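Local coordinates for uncharacterized protein (PDB 3X0T), which is probably one component of a plasmid-encoded pore-forming toxin of Vibrio parahaemolyticus, built on a jelly-roll fold, at residues E25-R39 with Q83-V95. Numbering follows the deposited sequence. Where two conformers were deposited one is given.
Sequences EVDSKHTPIIPEVGR and QRPDNAFYHQRIV. With NO3 (nitrate ion), chain C.
Lys29 and Gln92 form a hydrogen-bonded pair between strands 25-30 and 91-95, whose directions differ by 173°, hence antiparallel. Val26 N and, weakly, Asp27 N both donate to Ile94 O, and the register shifts by one there: a classic beta bulge. On the face carrying Glu25, Ser28 and His30, Arg93 NH1 meets Glu25 OE2 at 2.9 Å in a salt bridge, in one of the two conformers of Glu25; the oxygen lies in the guanidinium plane and is approached on its anti side, out of the carboxylate plane, with the two planes 82° apart. His30 ND1 and His91 ND1 share a hydrogen bond of 2.7 Å, so one ring must supply the proton; the rings meet rim to rim. Strand 22-30 edges one sheet of the jelly roll, with strand 91-98 next to it, and the following loop folds back along 84-90. From the strand, Gln92, its chi1 of 62° setting CG between backbone N and carbonyl carbon, sends NE2 to Glu36 O (2.9 Å); NE2 and Phe89 N reach that oxygen from opposite faces of its carbonyl plane, and Gln92 OE1 is hydrogen-bonded to Tyr55 OH. Pro35 CB sits 4.0 Å from the Tyr90 ring centroid, nearly on the normal, a CH-pi contact. In the conformer given, Arg84 NH1 donates to Gly38 O (2.7 Å).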
loop_
_atom_site.group_PDB
_atom_site.type_symbol
_atom_site.label_atom_id
_atom_site.label_comp_id
_atom_site.label_asym_id
_atom_site.label_seq_id
_atom_site.Cartn_x
_atom_site.Cartn_y
_atom_site.Cartn_z
ATOM N N GLU A 25 -7.726 2.380 -0.167
ATOM C CA GLU A 25 -6.573 2.741 -1.026
ATOM C C GLU A 25 -5.658 3.655 -0.285
ATOM O O GLU A 25 -6.073 4.732 0.154
ATOM C CB GLU A 25 -6.931 3.516 -2.286
ATOM C CG GLU A 25 -7.695 2.681 -3.196
ATOM C CD GLU A 25 -7.961 3.397 -4.505
ATOM O OE1 GLU A 25 -8.376 4.595 -4.488
ATOM O OE2 GLU A 25 -7.930 2.758 -5.467
ATOM N N VAL A 26 -4.394 3.279 -0.114
ATOM C CA VAL A 26 -3.447 4.099 0.649
ATOM C C VAL A 26 -2.361 4.729 -0.209
ATOM O O VAL A 26 -1.666 5.615 0.233
ATOM C CB VAL A 26 -2.854 3.344 1.841
ATOM C CG1 VAL A 26 -3.989 2.859 2.762
ATOM C CG2 VAL A 26 -1.966 2.187 1.405
ATOM N N ASP A 27 -2.225 4.281 -1.486
ATOM C CA ASP A 27 -1.359 4.944 -2.420
ATOM C C ASP A 27 -1.871 4.596 -3.803
ATOM O O ASP A 27 -2.496 3.529 -3.962
ATOM C CB ASP A 27 0.105 4.526 -2.308
ATOM C CG ASP A 27 1.138 5.498 -2.826
ATOM O OD1 ASP A 27 0.722 6.545 -3.362
ATOM O OD2 ASP A 27 2.341 5.186 -2.724
ATOM N N SER A 28 -1.580 5.426 -4.800
ATOM C CA SER A 28 -1.966 5.159 -6.157
ATOM C C SER A 28 -1.157 5.955 -7.122
ATOM O O SER A 28 -0.737 7.084 -6.796
ATOM C CB SER A 28 -3.407 5.254 -6.422
ATOM O OG SER A 28 -3.690 6.599 -6.442
ATOM N N LYS A 29 -0.957 5.432 -8.300
ATOM C CA LYS A 29 -0.202 6.107 -9.313
ATOM C C LYS A 29 -0.673 5.713 -10.676
ATOM O O LYS A 29 -0.709 4.470 -10.995
ATOM C CB LYS A 29 1.308 5.887 -9.201
ATOM C CG LYS A 29 2.088 6.600 -10.311
ATOM C CD LYS A 29 3.460 7.047 -10.132
ATOM C CE LYS A 29 4.386 5.867 -10.180
ATOM N NZ LYS A 29 5.834 6.229 -9.921
ATOM N N HIS A 30 -0.961 6.693 -11.530
ATOM C CA HIS A 30 -1.400 6.441 -12.887
ATOM C C HIS A 30 -0.458 7.146 -13.809
ATOM O O HIS A 30 -0.293 8.376 -13.720
ATOM C CB HIS A 30 -2.830 6.993 -13.066
ATOM C CG HIS A 30 -3.773 6.427 -12.082
ATOM N ND1 HIS A 30 -4.277 5.163 -12.175
ATOM C CD2 HIS A 30 -4.233 6.951 -10.911
ATOM C CE1 HIS A 30 -5.021 4.962 -11.090
ATOM N NE2 HIS A 30 -5.011 6.014 -10.301
ATOM N N THR A 31 0.191 6.377 -14.661
ATOM C CA THR A 31 1.213 6.868 -15.613
ATOM C C THR A 31 0.875 6.206 -16.952
ATOM O O THR A 31 1.510 5.219 -17.353
ATOM C CB THR A 31 2.625 6.503 -15.111
ATOM O OG1 THR A 31 2.715 5.135 -14.702
ATOM C CG2 THR A 31 3.071 7.327 -13.948
ATOM N N PRO A 32 -0.162 6.709 -17.642
ATOM C CA PRO A 32 -0.741 5.958 -18.747
ATOM C C PRO A 32 0.054 6.085 -20.048
ATOM O O PRO A 32 -0.191 5.315 -20.979
ATOM C CB PRO A 32 -2.141 6.613 -18.925
ATOM C CG PRO A 32 -1.899 8.027 -18.436
ATOM C CD PRO A 32 -1.000 7.882 -17.224
ATOM N N ILE A 33 1.019 7.015 -20.109
ATOM C CA ILE A 33 1.798 7.198 -21.353
ATOM C C ILE A 33 3.043 6.396 -21.261
ATOM O O ILE A 33 3.267 5.508 -22.100
ATOM C CB ILE A 33 2.073 8.691 -21.602
ATOM C CG1 ILE A 33 0.792 9.475 -21.672
ATOM C CG2 ILE A 33 2.932 8.754 -22.901
ATOM C CD1 ILE A 33 1.009 11.014 -21.767
ATOM N N ILE A 34 3.866 6.636 -20.264
ATOM C CA ILE A 34 5.104 5.948 -20.032
ATOM C C ILE A 34 5.031 5.333 -18.656
ATOM O O ILE A 34 4.871 6.025 -17.647
ATOM C CB ILE A 34 6.329 6.893 -20.138
ATOM C CG1 ILE A 34 6.326 7.703 -21.431
ATOM C CG2 ILE A 34 7.628 6.134 -19.883
ATOM C CD1 ILE A 34 6.466 6.863 -22.682
ATOM N N PRO A 35 5.134 3.995 -18.536
ATOM C CA PRO A 35 5.008 3.350 -17.227
ATOM C C PRO A 35 6.118 3.680 -16.303
ATOM O O PRO A 35 7.249 3.989 -16.740
ATOM C CB PRO A 35 4.934 1.874 -17.583
ATOM C CG PRO A 35 5.721 1.783 -18.815
ATOM C CD PRO A 35 5.404 3.023 -19.628
ATOM N N GLU A 36 5.911 3.529 -15.002
ATOM C CA GLU A 36 6.914 3.863 -13.986
ATOM C C GLU A 36 6.911 2.827 -12.885
ATOM O O GLU A 36 5.865 2.233 -12.555
ATOM C CB GLU A 36 6.617 5.211 -13.338
ATOM C CG GLU A 36 6.687 6.375 -14.229
ATOM C CD GLU A 36 6.568 7.758 -13.524
ATOM O OE1 GLU A 36 6.593 7.794 -12.210
ATOM O OE2 GLU A 36 6.328 8.780 -14.230
ATOM N N VAL A 37 8.060 2.609 -12.279
ATOM C CA VAL A 37 8.180 1.891 -11.005
ATOM C C VAL A 37 7.433 2.681 -9.924
ATOM O O VAL A 37 7.380 3.896 -10.015
ATOM C CB VAL A 37 9.703 1.704 -10.768
ATOM C CG1 VAL A 37 9.953 1.035 -9.440
ATOM C CG2 VAL A 37 10.307 0.905 -11.911
ATOM N N GLY A 38 6.904 2.012 -8.932
ATOM C CA GLY A 38 6.126 2.608 -7.880
ATOM C C GLY A 38 6.869 3.062 -6.653
ATOM O O GLY A 38 7.989 3.560 -6.748
ATOM N N ARG A 39 6.271 2.860 -5.512
ATOM C CA ARG A 39 6.770 3.398 -4.229
ATOM C C ARG A 39 6.530 2.355 -3.171
ATOM O O ARG A 39 5.459 1.796 -3.078
ATOM C CB ARG A 39 5.959 4.720 -3.916
ATOM C CG ARG A 39 6.205 5.310 -2.550
ATOM C CD ARG A 39 5.901 6.780 -2.495
ATOM N NE ARG A 39 4.499 7.076 -2.881
ATOM C CZ ARG A 39 4.090 8.306 -3.146
ATOM N NH1 ARG A 39 2.839 8.505 -3.500
ATOM N NH2 ARG A 39 4.952 9.359 -3.099
ATOM N N GLN A 83 7.860 -3.754 -0.109
ATOM C CA GLN A 83 8.750 -3.204 -1.145
ATOM C C GLN A 83 8.013 -3.220 -2.497
ATOM O O GLN A 83 7.430 -4.233 -2.869
ATOM C CB GLN A 83 10.013 -4.115 -1.165
ATOM C CG GLN A 83 11.037 -3.690 -2.215
ATOM C CD GLN A 83 11.725 -2.331 -1.895
ATOM O OE1 GLN A 83 11.748 -1.841 -0.764
ATOM N NE2 GLN A 83 12.298 -1.764 -2.952
ATOM N N ARG A 84 8.145 -2.133 -3.235
ATOM C CA ARG A 84 7.492 -2.089 -4.528
ATOM C C ARG A 84 8.047 -3.158 -5.452
ATOM O O ARG A 84 9.224 -3.512 -5.351
ATOM C CB ARG A 84 7.729 -0.739 -5.161
ATOM C CG ARG A 84 9.191 -0.533 -5.512
ATOM C CD ARG A 84 9.379 0.843 -6.060
ATOM N NE ARG A 84 10.804 1.063 -6.390
ATOM C CZ ARG A 84 11.376 2.262 -6.537
ATOM N NH1 ARG A 84 10.672 3.322 -6.340
ATOM N NH2 ARG A 84 12.669 2.378 -6.912
ATOM N N PRO A 85 7.274 -3.696 -6.411
ATOM C CA PRO A 85 7.860 -4.551 -7.453
ATOM C C PRO A 85 8.963 -3.825 -8.180
ATOM O O PRO A 85 8.945 -2.611 -8.356
ATOM C CB PRO A 85 6.658 -4.839 -8.370
ATOM C CG PRO A 85 5.449 -4.673 -7.467
ATOM C CD PRO A 85 5.819 -3.484 -6.597
ATOM N N ASP A 86 9.937 -4.557 -8.716
ATOM C CA ASP A 86 11.008 -3.884 -9.472
ATOM C C ASP A 86 10.554 -3.455 -10.875
ATOM O O ASP A 86 11.227 -2.568 -11.475
ATOM C CB ASP A 86 12.167 -4.907 -9.705
ATOM C CG ASP A 86 12.936 -5.295 -8.503
ATOM O OD1 ASP A 86 12.975 -4.527 -7.496
ATOM O OD2 ASP A 86 13.599 -6.370 -8.559
ATOM N N ASN A 87 9.418 -3.900 -11.381
ATOM C CA ASN A 87 8.973 -3.596 -12.741
ATOM C C ASN A 87 8.006 -2.360 -12.696
ATOM O O ASN A 87 7.451 -1.994 -11.660
ATOM C CB ASN A 87 8.384 -4.819 -13.495
ATOM C CG ASN A 87 7.257 -5.528 -12.702
ATOM O OD1 ASN A 87 7.465 -5.989 -11.550
ATOM N ND2 ASN A 87 6.147 -5.761 -13.454
ATOM N N ALA A 88 7.809 -1.765 -13.887
ATOM C CA ALA A 88 7.097 -0.519 -14.098
ATOM C C ALA A 88 5.671 -0.801 -14.564
ATOM O O ALA A 88 5.434 -1.792 -15.305
ATOM C CB ALA A 88 7.853 0.309 -15.149
ATOM N N PHE A 89 4.726 0.060 -14.180
ATOM C CA PHE A 89 3.332 -0.130 -14.474
ATOM C C PHE A 89 2.720 1.085 -15.067
ATOM O O PHE A 89 3.165 2.234 -14.822
ATOM C CB PHE A 89 2.557 -0.473 -13.182
ATOM C CG PHE A 89 3.082 -1.701 -12.468
ATOM C CD1 PHE A 89 2.881 -2.976 -13.089
ATOM C CD2 PHE A 89 3.720 -1.632 -11.244
ATOM C CE1 PHE A 89 3.336 -4.115 -12.377
ATOM C CE2 PHE A 89 4.138 -2.774 -10.577
ATOM C CZ PHE A 89 3.940 -4.000 -11.135
ATOM N N TYR A 90 1.604 0.936 -15.781
ATOM C CA TYR A 90 0.754 2.032 -16.219
ATOM C C TYR A 90 -0.168 2.504 -15.116
ATOM O O TYR A 90 -0.477 3.697 -15.033
ATOM C CB TYR A 90 -0.057 1.582 -17.425
ATOM C CG TYR A 90 0.792 1.381 -18.654
ATOM C CD1 TYR A 90 1.155 2.458 -19.473
ATOM C CD2 TYR A 90 1.269 0.125 -19.003
ATOM C CE1 TYR A 90 1.960 2.315 -20.588
ATOM C CE2 TYR A 90 2.076 -0.029 -20.136
ATOM C CZ TYR A 90 2.403 1.051 -20.913
ATOM O OH TYR A 90 3.236 0.930 -22.013
ATOM N N HIS A 91 -0.634 1.590 -14.281
ATOM C CA HIS A 91 -1.505 1.846 -13.139
ATOM C C HIS A 91 -1.045 1.006 -11.995
ATOM O O HIS A 91 -0.766 -0.187 -12.196
ATOM C CB HIS A 91 -2.980 1.572 -13.447
ATOM C CG HIS A 91 -3.494 2.378 -14.592
ATOM N ND1 HIS A 91 -3.854 3.710 -14.468
ATOM C CD2 HIS A 91 -3.548 2.070 -15.927
ATOM C CE1 HIS A 91 -4.139 4.171 -15.666
ATOM N NE2 HIS A 91 -3.933 3.218 -16.569
ATOM N N GLN A 92 -1.035 1.548 -10.787
ATOM C CA GLN A 92 -0.664 0.774 -9.607
ATOM C C GLN A 92 -1.296 1.414 -8.394
ATOM O O GLN A 92 -1.574 2.621 -8.375
ATOM C CB GLN A 92 0.858 0.588 -9.510
ATOM C CG GLN A 92 1.629 1.932 -9.360
ATOM C CD GLN A 92 3.030 1.729 -9.730
ATOM O OE1 GLN A 92 3.781 0.972 -9.035
ATOM N NE2 GLN A 92 3.515 2.337 -10.787
ATOM N N ARG A 93 -1.472 0.594 -7.352
ATOM C CA ARG A 93 -1.998 1.115 -6.106
ATOM C C ARG A 93 -1.594 0.187 -4.975
ATOM O O ARG A 93 -1.234 -0.983 -5.225
ATOM C CB ARG A 93 -3.528 1.269 -6.154
ATOM C CG ARG A 93 -4.337 -0.015 -6.245
ATOM C CD ARG A 93 -5.793 0.240 -6.118
ATOM N NE ARG A 93 -6.531 -1.011 -6.185
ATOM C CZ ARG A 93 -7.830 -1.114 -5.870
ATOM N NH1 ARG A 93 -8.523 -0.042 -5.573
ATOM N NH2 ARG A 93 -8.351 -2.338 -5.802
ATOM N N ILE A 94 -1.709 0.662 -3.769
ATOM C CA ILE A 94 -1.567 -0.134 -2.571
ATOM C C ILE A 94 -2.892 -0.061 -1.846
ATOM O O ILE A 94 -3.405 1.056 -1.603
ATOM C CB ILE A 94 -0.384 0.346 -1.670
ATOM C CG1 ILE A 94 0.934 0.251 -2.429
ATOM C CG2 ILE A 94 -0.356 -0.461 -0.401
ATOM C CD1 ILE A 94 2.108 0.847 -1.722
ATOM N N VAL A 95 -3.434 -1.205 -1.475
ATOM C CA VAL A 95 -4.665 -1.254 -0.708
ATOM C C VAL A 95 -4.417 -2.001 0.612
ATOM O O VAL A 95 -3.560 -2.871 0.682
ATOM C CB VAL A 95 -5.833 -1.920 -1.486
ATOM C CG1 VAL A 95 -6.252 -1.078 -2.665
ATOM C CG2 VAL A 95 -5.532 -3.334 -1.879
HETATM N N NO3 C . 10.283 4.832 -13.143
HETATM O O1 NO3 C . 11.517 5.496 -13.391
HETATM O O2 NO3 C . 10.597 3.631 -13.655
HETATM O O3 NO3 C . 9.197 5.500 -12.587
HETATM O O HOH W 1 1.647 3.681 -12.443
HETATM O O HOH W 2 4.529 3.187 -23.190
HETATM O O HOH W 3 6.852 -0.887 -9.086
#